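PDB 6TAB: SLT domain-containing protein from Bdellovibrio bacteriovorus HD100, which probably cleaves peptidoglycan as a lysozyme of altered substrate specificity, easing the exit of the predatory bacterium from its prey cell. Local coordinates for residues Arg74-Leu79 and Trp132-Ser137; Lys88-His93 and Asp192-Leu197; Val140-Asn145 and Lys241-Trp246. All coordinates share one frame; numbering follows the deposited sequence.

Interaction 1 of 3, residues Arg74-Leu79 and Trp132-Ser137. With SO4 (sulfate ion), chain C.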
loop_
_atom_site.group_PDB
_atom_site.type_symbol
_atom_site.label_atom_id
_atom_site.label_comp_id
_atom_site.label_asym_id
_atom_site.label_seq_id
_atom_site.Cartn_x
_atom_site.Cartn_y
_atom_site.Cartn_z
ATOM N N ARG A 74 9.008 8.641 -16.998
ATOM C CA ARG A 74 8.145 8.825 -15.855
ATOM C C ARG A 74 8.481 10.138 -15.132
ATOM O O ARG A 74 9.632 10.584 -15.112
ATOM C CB ARG A 74 8.318 7.649 -14.902
ATOM C CG ARG A 74 7.757 6.331 -15.427
ATOM C CD ARG A 74 8.075 5.156 -14.534
ATOM N NE ARG A 74 9.522 4.854 -14.515
ATOM C CZ ARG A 74 10.119 4.032 -13.662
ATOM N NH1 ARG A 74 9.426 3.460 -12.673
ATOM N NH2 ARG A 74 11.444 3.826 -13.758
ATOM N N GLU A 75 7.479 10.738 -14.497
ATOM C CA GLU A 75 7.658 11.894 -13.622
ATOM C C GLU A 75 8.038 11.488 -12.187
ATOM O O GLU A 75 8.749 12.277 -11.488
ATOM C CB GLU A 75 6.428 12.808 -13.646
ATOM C CG GLU A 75 6.268 13.561 -14.956
ATOM C CD GLU A 75 4.928 14.270 -15.036
ATOM O OE1 GLU A 75 3.942 13.612 -15.433
ATOM O OE2 GLU A 75 4.885 15.483 -14.690
ATOM N N VAL A 76 7.543 10.345 -11.710
ATOM C CA VAL A 76 7.768 9.862 -10.317
ATOM C C VAL A 76 8.224 8.395 -10.380
ATOM O O VAL A 76 7.599 7.575 -11.073
ATOM C CB VAL A 76 6.481 10.023 -9.480
ATOM C CG1 VAL A 76 6.618 9.341 -8.116
ATOM C CG2 VAL A 76 6.117 11.511 -9.329
ATOM N N ILE A 77 9.339 8.088 -9.675
ATOM C CA ILE A 77 9.978 6.747 -9.627
ATOM C C ILE A 77 9.880 6.156 -8.224
ATOM O O ILE A 77 10.239 6.826 -7.236
ATOM C CB ILE A 77 11.479 6.850 -9.967
ATOM C CG1 ILE A 77 11.732 7.713 -11.187
ATOM C CG2 ILE A 77 12.105 5.465 -10.043
ATOM C CD1 ILE A 77 11.154 7.163 -12.398
ATOM N N PRO A 78 9.412 4.902 -8.055
ATOM C CA PRO A 78 9.257 4.339 -6.714
ATOM C C PRO A 78 10.603 4.128 -5.995
ATOM O O PRO A 78 11.661 3.863 -6.631
ATOM C CB PRO A 78 8.557 2.975 -6.956
ATOM C CG PRO A 78 7.898 3.110 -8.320
ATOM C CD PRO A 78 8.882 3.986 -9.088
ATOM N N LEU A 79 10.544 4.165 -4.649
ATOM C CA LEU A 79 11.748 4.088 -3.785
ATOM C C LEU A 79 12.462 2.732 -3.865
ATOM O O LEU A 79 13.678 2.675 -3.541
ATOM C CB LEU A 79 11.333 4.400 -2.340
ATOM C CG LEU A 79 10.791 5.808 -2.085
ATOM C CD1 LEU A 79 10.179 5.916 -0.693
ATOM C CD2 LEU A 79 11.875 6.851 -2.251
ATOM N N TRP A 132 0.463 5.933 -7.125
ATOM C CA TRP A 132 0.168 4.773 -6.251
ATOM C C TRP A 132 1.376 3.838 -6.126
ATOM O O TRP A 132 1.595 3.260 -5.038
ATOM C CB TRP A 132 -1.141 4.056 -6.667
ATOM C CG TRP A 132 -2.327 4.810 -6.133
ATOM C CD1 TRP A 132 -3.150 5.661 -6.825
ATOM C CD2 TRP A 132 -2.712 4.945 -4.750
ATOM N NE1 TRP A 132 -4.061 6.264 -5.977
ATOM C CE2 TRP A 132 -3.824 5.828 -4.689
ATOM C CE3 TRP A 132 -2.256 4.353 -3.572
ATOM C CZ2 TRP A 132 -4.383 6.199 -3.467
ATOM C CZ3 TRP A 132 -2.866 4.671 -2.380
ATOM C CH2 TRP A 132 -3.915 5.589 -2.326
ATOM N N ALA A 133 2.144 3.643 -7.210
ATOM C CA ALA A 133 3.407 2.840 -7.067
ATOM C C ALA A 133 4.388 3.498 -6.064
ATOM O O ALA A 133 4.985 2.802 -5.235
ATOM C CB ALA A 133 4.037 2.585 -8.402
ATOM N N PHE A 134 4.510 4.832 -6.097
ATOM C CA PHE A 134 5.359 5.537 -5.151
ATOM C C PHE A 134 4.843 5.354 -3.711
ATOM O O PHE A 134 5.595 5.036 -2.750
ATOM C CB PHE A 134 5.492 7.026 -5.498
ATOM C CG PHE A 134 6.440 7.755 -4.566
ATOM C CD1 PHE A 134 5.999 8.266 -3.349
ATOM C CD2 PHE A 134 7.805 7.843 -4.841
ATOM C CE1 PHE A 134 6.872 8.863 -2.449
ATOM C CE2 PHE A 134 8.679 8.440 -3.937
ATOM C CZ PHE A 134 8.228 8.942 -2.738
ATOM N N VAL A 135 3.529 5.595 -3.480
ATOM C CA VAL A 135 2.976 5.458 -2.116
ATOM C C VAL A 135 3.168 4.021 -1.584
ATOM O O VAL A 135 3.600 3.815 -0.433
ATOM C CB VAL A 135 1.508 5.911 -2.034
ATOM C CG1 VAL A 135 0.883 5.561 -0.689
ATOM C CG2 VAL A 135 1.399 7.412 -2.304
ATOM N N LEU A 136 2.886 3.008 -2.427
ATOM C CA LEU A 136 3.150 1.625 -2.011
ATOM C C LEU A 136 4.624 1.444 -1.607
ATOM O O LEU A 136 4.917 0.762 -0.580
ATOM C CB LEU A 136 2.784 0.645 -3.144
ATOM C CG LEU A 136 1.322 0.293 -3.305
ATOM C CD1 LEU A 136 1.083 -0.377 -4.654
ATOM C CD2 LEU A 136 0.842 -0.630 -2.173
ATOM N N SER A 137 5.582 2.037 -2.353
ATOM C CA SER A 137 7.027 1.899 -2.032
ATOM C C SER A 137 7.339 2.553 -0.681
ATOM O O SER A 137 8.236 2.064 0.048
ATOM C CB SER A 137 7.919 2.389 -3.166
ATOM O OG SER A 137 8.012 3.819 -3.247
HETATM S S SO4 C . 12.424 6.134 -16.769
HETATM O O1 SO4 C . 12.727 5.760 -18.114
HETATM O O2 SO4 C . 13.038 5.281 -15.788
HETATM O O3 SO4 C . 11.013 6.194 -16.704
HETATM O O4 SO4 C . 12.993 7.392 -16.498
#
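Phe134 has its CG anti to the backbone N (chi1 -177°), and Ser137 has its OG between the backbone N and the carbonyl carbon (chi1 77°). These torsions set Phe134 CG and Ser137 OG on the side of the irregular segment 74-79. Leu79 N donates to Ser137 OG at 2.9 Å, with an N-H...O angle of 162°. The same hydroxyl donates to Phe134 O at 2.8 Å, one turn back in the helix. Two bonds thus grip OG and fix its rotation. The Phe134 side chain meets mostly carbon. Val76 CG1 packs 3.7 Å from Phe134 CB, the two side chains crossing at about a right angle. A polar atom, Ile77 O, lies in the plane of the ring, 3.6 Å from its edge atom Phe134 CD2. Farther out, Leu79 CG approaches Phe134 CE2 obliquely at 3.8 Å. Pro78 CG rests on Ala133 CB at 3.9 Å. At the start of the segment, Arg74 N and NE both donate to O3 of a sulfate ion, probably from the crystallisation liquor, and Arg74 NH2 donates to its O2. Ile77 CD1 lies over one face of the Arg74 guanidinium, toward its rim, and Arg74 NH1 forms a salt bridge with Glu81. The contact is largely buried. It lays the irregular segment that precedes helix 87-101 across the long helix 125-144 of the lysozyme-like SLT fold.

Interaction 2 of 3, residues Lys88-His93 and Asp192-Leu197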
loop_
_atom_site.group_PDB
_atom_site.type_symbol
_atom_site.label_atom_id
_atom_site.label_comp_id
_atom_site.label_asym_id
_atom_site.label_seq_id
_atom_site.Cartn_x
_atom_site.Cartn_y
_atom_site.Cartn_z
ATOM N N LYS A 88 13.167 -2.466 -10.619
ATOM C CA LYS A 88 12.481 -2.054 -11.876
ATOM C C LYS A 88 11.405 -3.082 -12.277
ATOM O O LYS A 88 10.295 -2.688 -12.713
ATOM C CB LYS A 88 13.512 -1.783 -12.977
ATOM C CG LYS A 88 14.307 -0.500 -12.764
ATOM C CD LYS A 88 15.331 -0.216 -13.818
ATOM C CE LYS A 88 16.176 1.000 -13.486
ATOM N NZ LYS A 88 15.323 2.194 -13.292
ATOM N N ALA A 89 11.683 -4.389 -12.100
ATOM C CA ALA A 89 10.677 -5.425 -12.392
ATOM C C ALA A 89 9.487 -5.322 -11.413
ATOM O O ALA A 89 8.325 -5.601 -11.809
ATOM C CB ALA A 89 11.296 -6.803 -12.353
ATOM N N TRP A 90 9.733 -4.959 -10.139
ATOM C CA TRP A 90 8.612 -4.733 -9.191
ATOM C C TRP A 90 7.693 -3.618 -9.731
ATOM O O TRP A 90 6.455 -3.738 -9.696
ATOM C CB TRP A 90 9.115 -4.409 -7.774
ATOM C CG TRP A 90 9.857 -5.506 -7.049
ATOM C CD1 TRP A 90 10.215 -6.740 -7.524
ATOM C CD2 TRP A 90 10.348 -5.440 -5.699
ATOM N NE1 TRP A 90 10.877 -7.452 -6.553
ATOM C CE2 TRP A 90 10.991 -6.665 -5.432
ATOM C CE3 TRP A 90 10.314 -4.460 -4.695
ATOM C CZ2 TRP A 90 11.590 -6.928 -4.197
ATOM C CZ3 TRP A 90 10.912 -4.721 -3.479
ATOM C CH2 TRP A 90 11.555 -5.940 -3.237
ATOM N N SER A 91 8.294 -2.497 -10.185
ATOM C CA SER A 91 7.516 -1.367 -10.764
ATOM C C SER A 91 6.655 -1.843 -11.952
ATOM O O SER A 91 5.459 -1.555 -12.040
ATOM C CB SER A 91 8.416 -0.219 -11.161
ATOM O OG SER A 91 9.047 0.331 -10.007
ATOM N N THR A 92 7.281 -2.536 -12.902
ATOM C CA THR A 92 6.594 -3.043 -14.111
ATOM C C THR A 92 5.381 -3.908 -13.710
ATOM O O THR A 92 4.261 -3.765 -14.265
ATOM C CB THR A 92 7.578 -3.781 -15.021
ATOM O OG1 THR A 92 8.611 -2.856 -15.403
ATOM C CG2 THR A 92 6.920 -4.336 -16.270
ATOM N N HIS A 93 5.579 -4.806 -12.733
ATOM C CA HIS A 93 4.483 -5.652 -12.210
ATOM C C HIS A 93 3.347 -4.802 -11.627
ATOM O O HIS A 93 2.157 -5.045 -11.905
ATOM C CB HIS A 93 5.037 -6.659 -11.178
ATOM C CG HIS A 93 3.951 -7.429 -10.501
ATOM N ND1 HIS A 93 3.305 -8.465 -11.126
ATOM C CD2 HIS A 93 3.371 -7.294 -9.280
ATOM C CE1 HIS A 93 2.328 -8.913 -10.308
ATOM N NE2 HIS A 93 2.328 -8.179 -9.189
ATOM N N ASP A 192 6.826 -14.044 -1.743
ATOM C CA ASP A 192 6.985 -13.702 -3.161
ATOM C C ASP A 192 6.625 -12.227 -3.303
ATOM O O ASP A 192 5.446 -11.884 -3.105
ATOM C CB ASP A 192 6.115 -14.613 -4.039
ATOM C CG ASP A 192 6.115 -14.278 -5.529
ATOM O OD1 ASP A 192 6.522 -13.131 -5.905
ATOM O OD2 ASP A 192 5.633 -15.152 -6.326
ATOM N N PRO A 193 7.588 -11.325 -3.638
ATOM C CA PRO A 193 7.300 -9.899 -3.622
ATOM C C PRO A 193 6.164 -9.498 -4.590
ATOM O O PRO A 193 5.394 -8.553 -4.293
ATOM C CB PRO A 193 8.651 -9.251 -3.967
ATOM C CG PRO A 193 9.388 -10.302 -4.728
ATOM C CD PRO A 193 8.970 -11.607 -4.085
ATOM N N LEU A 194 6.059 -10.182 -5.733
ATOM C CA LEU A 194 5.025 -9.813 -6.715
ATOM C C LEU A 194 3.621 -10.169 -6.185
ATOM O O LEU A 194 2.676 -9.354 -6.309
ATOM C CB LEU A 194 5.322 -10.502 -8.052
ATOM C CG LEU A 194 6.715 -10.264 -8.661
ATOM C CD1 LEU A 194 6.716 -10.851 -10.054
ATOM C CD2 LEU A 194 7.099 -8.779 -8.702
ATOM N N GLN A 195 3.471 -11.338 -5.550
ATOM C CA GLN A 195 2.155 -11.710 -4.956
ATOM C C GLN A 195 1.806 -10.785 -3.786
ATOM O O GLN A 195 0.637 -10.404 -3.606
ATOM C CB GLN A 195 2.153 -13.172 -4.494
ATOM C CG GLN A 195 2.259 -14.200 -5.621
ATOM C CD GLN A 195 2.079 -15.616 -5.117
ATOM O OE1 GLN A 195 1.014 -15.985 -4.597
ATOM N NE2 GLN A 195 3.124 -16.431 -5.229
ATOM N N ASN A 196 2.803 -10.421 -2.983
ATOM C CA ASN A 196 2.603 -9.518 -1.842
ATOM C C ASN A 196 2.102 -8.146 -2.322
ATOM O O ASN A 196 1.115 -7.590 -1.756
ATOM C CB ASN A 196 3.877 -9.477 -0.996
ATOM C CG ASN A 196 3.715 -8.894 0.390
ATOM O OD1 ASN A 196 3.664 -7.666 0.538
ATOM N ND2 ASN A 196 3.656 -9.762 1.403
ATOM N N LEU A 197 2.779 -7.571 -3.328
ATOM C CA LEU A 197 2.391 -6.245 -3.853
ATOM C C LEU A 197 0.981 -6.303 -4.483
ATOM O O LEU A 197 0.168 -5.356 -4.307
ATOM C CB LEU A 197 3.441 -5.718 -4.831
ATOM C CG LEU A 197 4.775 -5.335 -4.195
ATOM C CD1 LEU A 197 5.830 -5.114 -5.280
ATOM C CD2 LEU A 197 4.663 -4.114 -3.283
#
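His93 NE2 is hydrogen-bonded to Ser198 OG, and Leu194 O stands 3.1 Å from the same His93 NE2. The imidazole spans from helix 87-101 to the first turns of helix 193-211, two helices of the lysozyme-like fold. Their short segments run 10.3 Å apart at closest approach, with 39° between their directions. His93 CG is anti to the backbone N (chi1 173°), which carries CG out toward the second helix. Leu194 CB sits over the middle of one ring face, 3.9 Å from the centroid of the His93 ring. This is a CH-pi contact. The other end of the leucine is shared. Leu194 CD2 touches His93 CB and also lies 3.9 Å from Trp90 CD1.

Trp90 meets the first residue of the second helix. Pro193 CB lies above one face of the indole, toward the rim, and is 3.8 Å from Trp90 CZ2. The two side chains cross at about a right angle. One turn on, Leu197 CD1 lies 4.2 Å from Trp90 CB. Trp80 packs edge-to-face with Trp90, and Leu169 touches both Trp90 and Pro193. The indole is buried among these groups.

Asp192 is the N-cap of helix 193-211. Its OD1 accepts from Leu194 N at 3.0 Å, a capping bond next to the leucine that covers the imidazole. The second carboxylate oxygen is engaged too. Gln195 NE2, which also bonds Asp189 OD1, donates to Asp192 OD2 at 3.0 Å and 170°, coming from above the carboxylate plane.

Interaction 3 of 3, residues Val140-Asn145 and Lys241-Trp246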
loop_
_atom_site.group_PDB
_atom_site.type_symbol
_atom_site.label_atom_id
_atom_site.label_comp_id
_atom_site.label_asym_id
_atom_site.label_seq_id
_atom_site.Cartn_x
_atom_site.Cartn_y
_atom_site.Cartn_z
ATOM N N VAL A 140 6.162 0.100 1.982
ATOM C CA VAL A 140 7.182 -0.988 2.067
ATOM C C VAL A 140 8.396 -0.520 2.895
ATOM O O VAL A 140 8.905 -1.299 3.728
ATOM C CB VAL A 140 7.566 -1.471 0.658
ATOM C CG1 VAL A 140 8.791 -2.395 0.717
ATOM C CG2 VAL A 140 6.386 -2.148 -0.066
ATOM N N ARG A 141 8.857 0.715 2.668
ATOM C CA ARG A 141 10.031 1.243 3.404
ATOM C C ARG A 141 9.817 1.057 4.913
ATOM O O ARG A 141 10.734 0.595 5.615
ATOM C CB ARG A 141 10.267 2.736 3.099
ATOM C CG ARG A 141 11.207 3.487 4.046
ATOM C CD ARG A 141 12.623 2.984 4.168
ATOM N NE ARG A 141 13.332 3.755 5.204
ATOM C CZ ARG A 141 13.380 3.446 6.497
ATOM N NH1 ARG A 141 12.710 2.396 6.960
ATOM N NH2 ARG A 141 14.120 4.198 7.310
ATOM N N PHE A 142 8.622 1.410 5.412
ATOM C CA PHE A 142 8.384 1.401 6.883
ATOM C C PHE A 142 7.864 0.058 7.417
ATOM O O PHE A 142 8.037 -0.201 8.620
ATOM C CB PHE A 142 7.518 2.599 7.321
ATOM C CG PHE A 142 8.254 3.911 7.192
ATOM C CD1 PHE A 142 9.333 4.210 8.030
ATOM C CD2 PHE A 142 7.987 4.776 6.144
ATOM C CE1 PHE A 142 10.043 5.389 7.864
ATOM C CE2 PHE A 142 8.691 5.953 5.986
ATOM C CZ PHE A 142 9.741 6.243 6.835
ATOM N N GLU A 143 7.202 -0.767 6.572
ATOM C CA GLU A 143 6.751 -2.087 7.045
ATOM C C GLU A 143 7.914 -3.099 7.115
ATOM O O GLU A 143 7.972 -3.888 8.060
ATOM C CB GLU A 143 5.601 -2.613 6.174
ATOM C CG GLU A 143 4.290 -1.876 6.343
ATOM C CD GLU A 143 3.630 -2.078 7.692
ATOM O OE1 GLU A 143 4.087 -2.980 8.476
ATOM O OE2 GLU A 143 2.587 -1.405 7.957
ATOM N N SER A 144 8.744 -3.148 6.069
ATOM C CA SER A 144 9.821 -4.190 5.934
ATOM C C SER A 144 11.222 -3.671 5.545
ATOM O O SER A 144 12.123 -4.492 5.386
ATOM C CB SER A 144 9.402 -5.205 4.893
ATOM O OG SER A 144 9.339 -4.610 3.601
ATOM N N ASN A 145 11.380 -2.380 5.264
ATOM C CA ASN A 145 12.651 -1.859 4.738
ATOM C C ASN A 145 13.079 -2.694 3.516
ATOM O O ASN A 145 14.288 -2.953 3.329
ATOM C CB ASN A 145 13.785 -1.753 5.777
ATOM C CG ASN A 145 14.836 -0.740 5.365
ATOM O OD1 ASN A 145 14.588 0.151 4.551
ATOM N ND2 ASN A 145 16.034 -0.879 5.917
ATOM N N LYS A 241 4.515 10.401 9.386
ATOM C CA LYS A 241 4.943 11.775 9.024
ATOM C C LYS A 241 5.726 11.784 7.699
ATOM O O LYS A 241 5.544 12.691 6.869
ATOM C CB LYS A 241 5.736 12.432 10.168
ATOM C CG LYS A 241 4.905 12.785 11.406
ATOM C CD LYS A 241 5.634 13.536 12.507
ATOM C CE LYS A 241 6.853 12.810 13.017
ATOM N NZ LYS A 241 7.466 13.563 14.132
ATOM N N SER A 242 6.587 10.778 7.495
ATOM C CA SER A 242 7.380 10.637 6.293
ATOM C C SER A 242 6.531 10.289 5.064
ATOM O O SER A 242 6.704 10.880 4.000
ATOM C CB SER A 242 8.498 9.612 6.470
ATOM O OG SER A 242 9.434 9.990 7.477
ATOM N N ILE A 243 5.606 9.337 5.204
ATOM C CA ILE A 243 4.729 8.969 4.081
ATOM C C ILE A 243 3.947 10.204 3.607
ATOM O O ILE A 243 3.867 10.478 2.384
ATOM C CB ILE A 243 3.807 7.784 4.465
ATOM C CG1 ILE A 243 4.635 6.503 4.643
ATOM C CG2 ILE A 243 2.709 7.551 3.419
ATOM C CD1 ILE A 243 3.916 5.339 5.279
ATOM N N VAL A 244 3.349 10.953 4.557
ATOM C CA VAL A 244 2.552 12.150 4.176
ATOM C C VAL A 244 3.448 13.214 3.501
ATOM O O VAL A 244 3.071 13.790 2.492
ATOM C CB VAL A 244 1.839 12.763 5.402
ATOM C CG1 VAL A 244 1.286 14.165 5.141
ATOM C CG2 VAL A 244 0.737 11.853 5.892
ATOM N N SER A 245 4.644 13.496 4.090
ATOM C CA SER A 245 5.560 14.516 3.570
ATOM C C SER A 245 6.030 14.162 2.144
ATOM O O SER A 245 6.013 15.001 1.218
ATOM C CB SER A 245 6.747 14.726 4.494
ATOM O OG SER A 245 7.551 15.813 4.042
ATOM N N TRP A 246 6.480 12.916 1.961
ATOM C CA TRP A 246 7.007 12.505 0.651
ATOM C C TRP A 246 5.904 12.567 -0.416
ATOM O O TRP A 246 6.148 13.007 -1.537
ATOM C CB TRP A 246 7.661 11.132 0.722
ATOM C CG TRP A 246 8.859 11.017 1.635
ATOM C CD1 TRP A 246 9.594 12.009 2.206
ATOM C CD2 TRP A 246 9.387 9.790 2.163
ATOM N NE1 TRP A 246 10.563 11.480 3.039
ATOM C CE2 TRP A 246 10.458 10.110 3.028
ATOM C CE3 TRP A 246 8.999 8.455 2.037
ATOM C CZ2 TRP A 246 11.177 9.129 3.709
ATOM C CZ3 TRP A 246 9.729 7.482 2.687
ATOM C CH2 TRP A 246 10.818 7.818 3.505
#
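Phe142 reaches from helix 125-144 to helix 238-248 and touches Ser242, Ile243 and Trp246. From CB, the CG lies anti to the carbonyl carbon and beside the backbone N (chi1 -69°), and the ring leans toward the second helix. Next along the ring, Phe142 CD2 meets Ile243 CG1 at 4.1 Å. These two side chains slide past each other in opposite directions. The next atom, Phe142 CE2, lies 3.8 Å from Trp246 CH2 and also touches Ser242 CB. At the tip, Phe142 CZ comes to 3.6 Å from Ser242 CB, the closest approach of the contact. Beyond the tip atom, Phe142 CE1 lies over the centre of the Arg141 guanidinium, 4.0 Å above its plane. The arginine chain bends over its neighbour: Arg141 CG sits above the centre of a phenyl face. That same CG nears the edge of the indole, 4.4 Å from Trp246 CH2.

Phe142 and Trp246 reach toward each other tip to tip. Their ring planes are 26° apart, and the centroids of the Phe142 ring and the six-membered ring of Trp246 are 5.7 Å apart. The rings barely overlap, so this is not a full stack. No hydrogen bond crosses the contact. Ser242 OG turns back to Thr238 O in its own helix.

The helix segments are close to antiparallel, at 168°. Glu143-Ser144 matches the Glu-Ser signature of SLT domains, where the glutamate ends a helix at the catalytic cleft. The contact thus joins helix 238-248 to what is probably the active-site end of helix 125-144 in a lysozyme-like fold.

Overall arrangement
Helix 125-144 serves both interaction 1 and interaction 3, whose centres lie about 12 Å apart. Trp246 bridges them: its CZ3 is 3.8 Å from Leu79 CD1, and its CB is 4.0 Å from Phe134 CE1. Interactions 1 and 2 have centres about 13 Å apart and meet where Pro78 CG lies 3.4 Å from Ser91 OG. Arg74 NH2 and Lys88 NZ, like charges, lie 4.2 Å apart, and Glu81 forms salt bridges with both residues. Interactions 2 and 3 are about 18 Å apart between centres, but Leu197 CD2 still reaches Val140 CG2 at 4.1 Å. The probable active-site end of helix 125-144 belongs to interaction 3. The sulfate binds at interaction 1.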